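PDB 4W88: xyloglucan-specific endo-beta-1,4-glucanase from Uncultured bacterium, which hydrolyses internal beta-1,4-glucosidic linkages of xyloglucan, a branched plant cell-wall polysaccharide, as a glycoside hydrolase of family 5. Local coordinates for residues W109-P114 / R151-A156. The protein carries 1 engineered substitution. Residues are numbered along the deposited sequence; the frame is centred on the assembly and turned at random. Where two conformers were deposited one is given.
Sequences WLKTDP and RMAGSA. With GAL (beta-D-galactopyranose), chain C.
T112 holds OG1 between its backbone N and its carbonyl carbon (chi1 52°), which sets CG2 anti to that carbonyl carbon. OG1 thus sits against the R151-M152 peptide link, and CG2 lies 3.6 Å from R151 N. The contact joins two loops of the TIM barrel, one after strand 97-101 and one after strand 142-145. A single backbone hydrogen bond links them, from T112 N to R151 O at 3.3 Å. The donor stands above the carbonyl plane, so the bond misses the lone pairs. OG1 comes within 3.1 Å of M152 N, but the angle is poor for bonding. M152 N instead pairs with Y198 OH, while OG1 bonds to E166 of helix 164-182. An alanine in place of T112 would lose OG1 and CG2, and would probably loosen packing on the R151 peptide and remove the tie to E166. M152 is selenomethionine, with CG anti to the backbone N (chi1 171°). Its chain bends and crosses K111 obliquely, SE lying 3.9 Å from K111 CB. R151 turns its CB away from 109-114, and its NE forms a salt bridge with E158, a residue of the glycan pocket. M152 to S155 form a type II turn, with G154 CA 3.5 Å from O3 of the bound galactose. M152 O closes this turn by accepting S155 N at 3.1 Å and, on a lone pair, S155 OG at 2.7 Å.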
# COMPACT_ATOMS: atom_id res chain seq x y z
N TRP A 109 -7.62 -14.70 -7.94
CA TRP A 109 -8.97 -14.44 -8.34
C TRP A 109 -9.25 -13.01 -8.80
O TRP A 109 -10.24 -12.77 -9.52
CB TRP A 109 -9.88 -14.73 -7.13
CG TRP A 109 -9.54 -13.91 -5.89
CD1 TRP A 109 -8.64 -14.19 -4.95
CD2 TRP A 109 -10.15 -12.65 -5.53
NE1 TRP A 109 -8.61 -13.17 -4.00
CE2 TRP A 109 -9.56 -12.23 -4.34
CE3 TRP A 109 -11.13 -11.84 -6.12
CZ2 TRP A 109 -9.87 -11.05 -3.74
CZ3 TRP A 109 -11.47 -10.65 -5.51
CH2 TRP A 109 -10.83 -10.27 -4.31
N LEU A 110 -8.39 -12.05 -8.39
CA LEU A 110 -8.66 -10.64 -8.62
C LEU A 110 -8.07 -10.21 -9.98
O LEU A 110 -7.00 -9.60 -10.07
CB LEU A 110 -8.18 -9.75 -7.49
CG LEU A 110 -8.98 -8.46 -7.27
CD1 LEU A 110 -8.45 -7.68 -6.07
CD2 LEU A 110 -8.95 -7.53 -8.47
N LYS A 111 -8.75 -10.64 -11.04
CA LYS A 111 -8.39 -10.37 -12.43
C LYS A 111 -9.54 -9.54 -12.98
O LYS A 111 -10.69 -10.00 -12.97
CB LYS A 111 -8.24 -11.66 -13.20
CG LYS A 111 -7.36 -12.64 -12.49
CD LYS A 111 -6.07 -12.79 -13.13
CE LYS A 111 -5.19 -13.87 -12.55
NZ LYS A 111 -3.76 -13.62 -12.94
N THR A 112 -9.25 -8.30 -13.41
CA THR A 112 -10.32 -7.31 -13.68
C THR A 112 -11.01 -7.47 -15.04
O THR A 112 -10.87 -6.64 -15.90
CB THR A 112 -9.74 -5.89 -13.54
OG1 THR A 112 -8.58 -5.77 -14.32
CG2 THR A 112 -9.46 -5.61 -12.10
N ASP A 113 -11.69 -8.59 -15.23
CA ASP A 113 -12.52 -8.80 -16.38
C ASP A 113 -13.87 -8.21 -16.10
O ASP A 113 -14.60 -8.66 -15.22
CB ASP A 113 -12.59 -10.29 -16.67
CG ASP A 113 -13.50 -10.62 -17.82
OD1 ASP A 113 -14.20 -9.72 -18.40
OD2 ASP A 113 -13.50 -11.81 -18.13
N PRO A 114 -14.26 -7.19 -16.88
CA PRO A 114 -15.56 -6.55 -16.57
C PRO A 114 -16.76 -7.50 -16.68
O PRO A 114 -17.78 -7.31 -16.04
CB PRO A 114 -15.65 -5.45 -17.66
CG PRO A 114 -14.23 -5.14 -17.96
CD PRO A 114 -13.55 -6.48 -17.95
N ARG A 151 -5.93 -5.20 -11.31
CA ARG A 151 -5.65 -5.10 -12.73
C ARG A 151 -5.85 -6.46 -13.39
O ARG A 151 -6.16 -7.44 -12.69
CB ARG A 151 -4.19 -4.61 -12.98
CG ARG A 151 -3.14 -5.59 -12.45
CD ARG A 151 -1.73 -5.01 -12.27
NE ARG A 151 -0.76 -6.06 -11.96
CZ ARG A 151 -0.56 -6.63 -10.78
NH1 ARG A 151 -1.25 -6.31 -9.74
NH2 ARG A 151 0.37 -7.56 -10.64
N MSE A 152 -5.63 -6.54 -14.71
CA MSE A 152 -5.60 -7.81 -15.45
C MSE A 152 -4.11 -8.02 -15.81
O MSE A 152 -3.60 -7.42 -16.80
CB MSE A 152 -6.45 -7.74 -16.73
CG MSE A 152 -6.23 -8.99 -17.59
SE MSE A 152 -7.13 -10.50 -16.76
CE MSE A 152 -5.60 -11.25 -15.82
N ALA A 153 -3.43 -8.85 -15.05
CA ALA A 153 -2.03 -9.12 -15.32
C ALA A 153 -1.86 -9.69 -16.72
O ALA A 153 -2.62 -10.57 -17.16
CB ALA A 153 -1.38 -10.04 -14.25
N GLY A 154 -0.86 -9.12 -17.41
CA GLY A 154 -0.51 -9.49 -18.77
C GLY A 154 -1.25 -8.74 -19.86
O GLY A 154 -0.91 -8.91 -21.00
N SER A 155 -2.19 -7.87 -19.49
CA SER A 155 -2.93 -7.12 -20.49
C SER A 155 -2.12 -5.94 -20.99
O SER A 155 -1.20 -5.49 -20.32
CB SER A 155 -4.24 -6.66 -19.89
OG SER A 155 -4.08 -5.73 -18.79
N ALA A 156 -2.44 -5.48 -22.20
CA ALA A 156 -1.73 -4.39 -22.82
C ALA A 156 -1.61 -3.19 -21.89
O ALA A 156 -0.57 -2.53 -21.89
CB ALA A 156 -2.40 -4.00 -24.13
C1 GAL C . 5.01 -7.94 -15.88
C2 GAL C . 3.67 -8.11 -16.66
C3 GAL C . 4.04 -9.22 -17.67
C4 GAL C . 5.17 -8.76 -18.60
C5 GAL C . 6.38 -8.63 -17.69
C6 GAL C . 7.68 -8.44 -18.43
O2 GAL C . 2.52 -8.62 -16.01
O3 GAL C . 2.92 -9.72 -18.35
O4 GAL C . 4.84 -7.53 -19.23
O5 GAL C . 6.08 -7.58 -16.78
O6 GAL C . 8.71 -8.74 -17.56